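Local coordinates for xylosidase (Xanthomonas axonopodis pv. citri, PDB 6XN2), which probably hydrolyses beta-1,4-linked xylooligosaccharides as a glycoside hydrolase of family 43, binding xylose units in a central pocket, at residues L246-P259 against L270-Y282. Residues are numbered along the deposited sequence; the frame is centred on the assembly and turned at random.
Sequences LRADDHARRFFEGP and LSYSTGDTHRICY. With XYP (beta-D-xylopyranose), chain E.
H251 and R254 both bond to the carboxylate of D276, one to each oxygen. H251 ND1 reaches the syn lone pair of D276 OD2 at 2.8 Å, in the plane of the imidazole, with an N-H...O angle of 161°. R254 NH2 forms a salt bridge to D276 OD1 from above the carboxylate plane, while its NH1 donates to T274 O at 3.0 Å; a bend at chi2 (86°) turns the guanidinium so that both acceptors lie at its edge. Two hydroxyls donate to backbone carbonyls: T277 OG1 to H251 O, and Y272 OH to R253 O at 2.7 Å, almost in line with the C=O bond.

Strands 257-264 and 267-273 form an antiparallel hairpin, the first two strands of a blade in the five-bladed beta-propeller characteristic of family 43. F256 and E257 both face S273 in a classic bulge: F256 N and, weakly, E257 N share S273 O, and S273 N returns a bond to E257 O. E257 belongs to the xylose pocket, where its OE1 accepts from O1 of the sugar at 2.9 Å. A water that donates to E257 OE2 is also hydrogen-bonded to S273 OG; G275 N donates to that hydroxyl in an ST turn.

Among apolar contacts, G275 CA makes a CH-pi contact over one face of F256, 3.5 Å from the ring centroid. F255 and Y272 form an offset edge-to-face pair, the edge of F255 toward the face of Y272, planes at 62°, and CD1 of F255 touches Y272 CB at 3.7 Å.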
loop_
_atom_site.group_PDB
_atom_site.type_symbol
_atom_site.label_atom_id
_atom_site.label_comp_id
_atom_site.label_asym_id
_atom_site.label_seq_id
_atom_site.Cartn_x
_atom_site.Cartn_y
_atom_site.Cartn_z
ATOM N N LEU A 246 16.845 -10.179 5.648
ATOM C CA LEU A 246 16.096 -10.274 6.867
ATOM C C LEU A 246 15.594 -11.676 7.107
ATOM O O LEU A 246 15.194 -12.343 6.221
ATOM C CB LEU A 246 14.974 -9.270 6.903
ATOM C CG LEU A 246 15.371 -7.799 6.880
ATOM C CD1 LEU A 246 14.201 -6.856 6.947
ATOM C CD2 LEU A 246 16.347 -7.453 7.966
ATOM N N ARG A 247 15.619 -12.099 8.350
ATOM C CA ARG A 247 15.203 -13.419 8.728
ATOM C C ARG A 247 13.728 -13.523 8.949
ATOM O O ARG A 247 13.101 -12.601 9.327
ATOM C CB ARG A 247 15.879 -13.839 10.019
ATOM C CG ARG A 247 17.341 -14.143 9.921
ATOM C CD ARG A 247 17.986 -14.084 11.288
ATOM N NE ARG A 247 17.465 -15.066 12.197
ATOM C CZ ARG A 247 18.127 -16.133 12.597
ATOM N NH1 ARG A 247 19.324 -16.350 12.151
ATOM N NH2 ARG A 247 17.585 -16.973 13.425
ATOM N N ALA A 248 13.206 -14.705 8.735
ATOM C CA ALA A 248 11.816 -14.959 8.909
ATOM C C ALA A 248 11.359 -14.737 10.305
ATOM O O ALA A 248 10.263 -14.390 10.513
ATOM C CB ALA A 248 11.498 -16.348 8.523
ATOM N N ASP A 249 12.245 -14.942 11.250
ATOM C CA ASP A 249 11.920 -14.737 12.637
ATOM C C ASP A 249 12.130 -13.311 13.143
ATOM O O ASP A 249 12.014 -13.068 14.296
ATOM C CB ASP A 249 12.600 -15.760 13.537
ATOM C CG ASP A 249 14.072 -15.732 13.447
ATOM O OD1 ASP A 249 14.638 -14.793 12.914
ATOM O OD2 ASP A 249 14.673 -16.669 13.934
ATOM N N ASP A 250 12.429 -12.392 12.243
ATOM C CA ASP A 250 12.625 -11.006 12.554
ATOM C C ASP A 250 11.374 -10.238 12.212
ATOM O O ASP A 250 11.369 -9.473 11.327
ATOM C CB ASP A 250 13.809 -10.453 11.790
ATOM C CG ASP A 250 14.183 -9.080 12.211
ATOM O OD1 ASP A 250 13.549 -8.550 13.077
ATOM O OD2 ASP A 250 15.100 -8.519 11.669
ATOM N N HIS A 251 10.324 -10.395 13.000
ATOM C CA HIS A 251 9.061 -9.719 12.754
ATOM C C HIS A 251 9.045 -8.201 12.977
ATOM O O HIS A 251 8.152 -7.555 12.567
ATOM C CB HIS A 251 7.918 -10.359 13.518
ATOM C CG HIS A 251 7.679 -11.785 13.173
ATOM N ND1 HIS A 251 6.513 -12.430 13.460
ATOM C CD2 HIS A 251 8.457 -12.688 12.555
ATOM C CE1 HIS A 251 6.584 -13.672 13.044
ATOM N NE2 HIS A 251 7.756 -13.853 12.495
ATOM N N ALA A 252 10.055 -7.674 13.633
ATOM C CA ALA A 252 10.217 -6.274 13.845
ATOM C C ALA A 252 10.556 -5.575 12.549
ATOM O O ALA A 252 10.178 -4.478 12.365
ATOM C CB ALA A 252 11.313 -6.052 14.829
ATOM N N ARG A 253 11.250 -6.246 11.646
ATOM C CA ARG A 253 11.652 -5.646 10.392
ATOM C C ARG A 253 11.233 -6.308 9.074
ATOM O O ARG A 253 11.154 -5.655 8.092
ATOM C CB ARG A 253 13.165 -5.488 10.388
ATOM C CG ARG A 253 13.739 -4.831 11.615
ATOM C CD ARG A 253 15.219 -4.623 11.513
ATOM N NE ARG A 253 15.927 -5.861 11.658
ATOM C CZ ARG A 253 17.231 -5.977 11.604
ATOM N NH1 ARG A 253 17.971 -4.925 11.418
ATOM N NH2 ARG A 253 17.781 -7.144 11.738
ATOM N N ARG A 254 10.997 -7.611 9.082
ATOM C CA ARG A 254 10.697 -8.321 7.818
ATOM C C ARG A 254 9.371 -7.865 7.207
ATOM O O ARG A 254 8.467 -7.534 7.926
ATOM C CB ARG A 254 10.757 -9.837 7.986
ATOM C CG ARG A 254 9.653 -10.425 8.839
ATOM C CD ARG A 254 8.405 -10.734 8.091
ATOM N NE ARG A 254 7.399 -11.284 8.965
ATOM C CZ ARG A 254 6.594 -10.556 9.705
ATOM N NH1 ARG A 254 6.688 -9.247 9.684
ATOM N NH2 ARG A 254 5.695 -11.128 10.465
ATOM N N PHE A 255 9.308 -7.903 5.887
ATOM C CA PHE A 255 8.142 -7.528 5.120
ATOM C C PHE A 255 6.892 -8.337 5.409
ATOM O O PHE A 255 6.954 -9.502 5.501
ATOM C CB PHE A 255 8.490 -7.595 3.636
ATOM C CG PHE A 255 7.318 -7.434 2.731
ATOM C CD1 PHE A 255 6.862 -6.202 2.402
ATOM C CD2 PHE A 255 6.670 -8.521 2.242
ATOM C CE1 PHE A 255 5.791 -6.039 1.590
ATOM C CE2 PHE A 255 5.588 -8.370 1.426
ATOM C CZ PHE A 255 5.145 -7.120 1.104
ATOM N N PHE A 256 5.754 -7.679 5.556
ATOM C CA PHE A 256 4.490 -8.339 5.783
ATOM C C PHE A 256 3.531 -8.076 4.645
ATOM O O PHE A 256 3.075 -8.993 4.064
ATOM C CB PHE A 256 3.853 -7.902 7.067
ATOM C CG PHE A 256 2.648 -8.689 7.469
ATOM C CD1 PHE A 256 1.398 -8.292 7.105
ATOM C CD2 PHE A 256 2.765 -9.781 8.291
ATOM C CE1 PHE A 256 0.299 -8.978 7.508
ATOM C CE2 PHE A 256 1.668 -10.465 8.694
ATOM C CZ PHE A 256 0.435 -10.066 8.305
ATOM N N GLU A 257 3.244 -6.819 4.356
ATOM C CA GLU A 257 2.345 -6.427 3.285
ATOM C C GLU A 257 2.496 -4.960 2.870
ATOM O O GLU A 257 3.312 -4.270 3.376
ATOM C CB GLU A 257 0.885 -6.704 3.637
ATOM C CG GLU A 257 0.259 -5.794 4.658
ATOM C CD GLU A 257 -0.992 -6.368 5.311
ATOM O OE1 GLU A 257 -1.522 -7.351 4.856
ATOM O OE2 GLU A 257 -1.479 -5.799 6.276
ATOM N N GLY A 258 1.739 -4.569 1.863
ATOM C CA GLY A 258 1.645 -3.184 1.418
ATOM C C GLY A 258 2.916 -2.433 1.051
ATOM O O GLY A 258 3.177 -1.363 1.617
ATOM N N PRO A 259 3.674 -2.915 0.082
ATOM C CA PRO A 259 4.876 -2.209 -0.305
ATOM C C PRO A 259 4.596 -0.890 -0.987
ATOM O O PRO A 259 3.600 -0.707 -1.559
ATOM C CB PRO A 259 5.525 -3.147 -1.305
ATOM C CG PRO A 259 4.438 -3.919 -1.857
ATOM C CD PRO A 259 3.395 -4.035 -0.806
ATOM N N LEU A 270 12.001 1.850 -0.329
ATOM C CA LEU A 270 10.956 0.846 -0.182
ATOM C C LEU A 270 10.402 0.914 1.229
ATOM O O LEU A 270 11.150 0.757 2.185
ATOM C CB LEU A 270 11.498 -0.561 -0.456
ATOM C CG LEU A 270 10.549 -1.694 -0.069
ATOM C CD1 LEU A 270 9.350 -1.675 -1.010
ATOM C CD2 LEU A 270 11.259 -3.035 -0.113
ATOM N N SER A 271 9.100 1.151 1.366
ATOM C CA SER A 271 8.475 1.142 2.685
ATOM C C SER A 271 7.317 0.147 2.692
ATOM O O SER A 271 6.758 -0.174 1.642
ATOM C CB SER A 271 8.017 2.553 3.092
ATOM O OG SER A 271 7.274 3.203 2.067
ATOM N N TYR A 272 7.015 -0.377 3.864
ATOM C CA TYR A 272 6.061 -1.429 4.012
ATOM C C TYR A 272 5.589 -1.673 5.430
ATOM O O TYR A 272 6.178 -1.234 6.346
ATOM C CB TYR A 272 6.747 -2.723 3.585
ATOM C CG TYR A 272 8.031 -2.995 4.302
ATOM C CD1 TYR A 272 8.050 -3.695 5.479
ATOM C CD2 TYR A 272 9.203 -2.555 3.816
ATOM C CE1 TYR A 272 9.196 -3.938 6.144
ATOM C CE2 TYR A 272 10.366 -2.793 4.471
ATOM C CZ TYR A 272 10.356 -3.494 5.646
ATOM O OH TYR A 272 11.500 -3.733 6.293
ATOM N N SER A 273 4.542 -2.445 5.570
ATOM C CA SER A 273 4.002 -2.785 6.852
ATOM C C SER A 273 4.664 -4.044 7.379
ATOM O O SER A 273 4.987 -4.892 6.625
ATOM C CB SER A 273 2.534 -3.007 6.717
ATOM O OG SER A 273 2.014 -3.713 7.789
ATOM N N THR A 274 4.871 -4.118 8.674
ATOM C CA THR A 274 5.458 -5.280 9.306
ATOM C C THR A 274 4.422 -6.185 9.921
ATOM O O THR A 274 4.716 -7.142 10.559
ATOM C CB THR A 274 6.461 -4.935 10.375
ATOM O OG1 THR A 274 5.807 -4.241 11.410
ATOM C CG2 THR A 274 7.573 -4.132 9.819
ATOM N N GLY A 275 3.190 -5.853 9.703
ATOM C CA GLY A 275 2.088 -6.687 10.150
ATOM C C GLY A 275 1.922 -6.842 11.651
ATOM O O GLY A 275 1.328 -5.977 12.311
ATOM N N ASP A 276 2.435 -7.940 12.179
ATOM C CA ASP A 276 2.267 -8.242 13.587
ATOM C C ASP A 276 3.020 -7.398 14.570
ATOM O O ASP A 276 2.812 -7.528 15.746
ATOM C CB ASP A 276 2.415 -9.726 13.900
ATOM C CG ASP A 276 3.782 -10.267 13.604
ATOM O OD1 ASP A 276 4.491 -9.686 12.808
ATOM O OD2 ASP A 276 4.107 -11.286 14.177
ATOM N N THR A 277 3.907 -6.554 14.075
ATOM C CA THR A 277 4.616 -5.628 14.901
ATOM C C THR A 277 4.154 -4.205 14.615
ATOM O O THR A 277 4.676 -3.276 15.111
ATOM C CB THR A 277 6.115 -5.769 14.838
ATOM O OG1 THR A 277 6.535 -5.683 13.498
ATOM C CG2 THR A 277 6.510 -7.081 15.413
ATOM N N HIS A 278 3.181 -4.100 13.755
ATOM C CA HIS A 278 2.502 -2.865 13.485
ATOM C C HIS A 278 3.186 -1.611 13.057
ATOM O O HIS A 278 2.695 -0.566 13.331
ATOM C CB HIS A 278 1.566 -2.569 14.647
ATOM C CG HIS A 278 0.743 -3.735 15.046
ATOM N ND1 HIS A 278 -0.525 -3.956 14.583
ATOM C CD2 HIS A 278 1.034 -4.780 15.835
ATOM C CE1 HIS A 278 -0.984 -5.068 15.105
ATOM N NE2 HIS A 278 -0.057 -5.585 15.860
ATOM N N ARG A 279 4.289 -1.716 12.349
ATOM C CA ARG A 279 4.929 -0.546 11.857
ATOM C C ARG A 279 5.059 -0.454 10.383
ATOM O O ARG A 279 4.946 -1.402 9.706
ATOM C CB ARG A 279 6.341 -0.439 12.339
ATOM C CG ARG A 279 6.676 -1.198 13.571
ATOM C CD ARG A 279 8.137 -1.525 13.479
ATOM N NE ARG A 279 8.534 -2.386 14.526
ATOM C CZ ARG A 279 9.775 -2.634 14.861
ATOM N NH1 ARG A 279 10.775 -2.090 14.215
ATOM N NH2 ARG A 279 10.001 -3.445 15.871
ATOM N N ILE A 280 5.294 0.756 9.933
ATOM C CA ILE A 280 5.641 0.967 8.580
ATOM C C ILE A 280 7.136 1.163 8.679
ATOM O O ILE A 280 7.588 2.025 9.348
ATOM C CB ILE A 280 5.039 2.193 7.918
ATOM C CG1 ILE A 280 3.535 2.139 7.945
ATOM C CG2 ILE A 280 5.472 2.223 6.481
ATOM C CD1 ILE A 280 2.957 0.967 7.246
ATOM N N CYS A 281 7.891 0.292 8.056
ATOM C CA CYS A 281 9.336 0.388 8.031
ATOM C C CYS A 281 9.820 0.793 6.654
ATOM O O CYS A 281 9.093 0.756 5.769
ATOM C CB CYS A 281 9.941 -0.945 8.376
ATOM S SG CYS A 281 9.835 -1.364 10.109
ATOM N N TYR A 282 11.045 1.221 6.500
ATOM C CA TYR A 282 11.543 1.524 5.173
ATOM C C TYR A 282 12.981 1.067 5.003
ATOM O O TYR A 282 13.714 0.853 5.975
ATOM C CB TYR A 282 11.401 3.025 4.853
ATOM C CG TYR A 282 12.420 3.929 5.512
ATOM C CD1 TYR A 282 12.354 4.206 6.874
ATOM C CD2 TYR A 282 13.428 4.528 4.769
ATOM C CE1 TYR A 282 13.278 5.038 7.479
ATOM C CE2 TYR A 282 14.358 5.359 5.365
ATOM C CZ TYR A 282 14.276 5.614 6.718
ATOM O OH TYR A 282 15.200 6.438 7.324
HETATM O O1 XYP E . -4.444 -7.229 5.164
HETATM C C1 XYP E . -4.934 -5.966 4.778
HETATM C C2 XYP E . -4.549 -5.729 3.332
HETATM C C3 XYP E . -5.344 -4.633 2.697
HETATM C C4 XYP E . -6.820 -4.821 2.977
HETATM C C5 XYP E . -7.034 -4.917 4.459
HETATM O O2 XYP E . -3.180 -5.382 3.180
HETATM O O3 XYP E . -5.056 -4.807 1.341
HETATM O O4 XYP E . -7.536 -3.719 2.517
HETATM O O5 XYP E . -6.323 -6.001 4.987
HETATM O O HOH W 1 -0.760 -4.340 8.325
#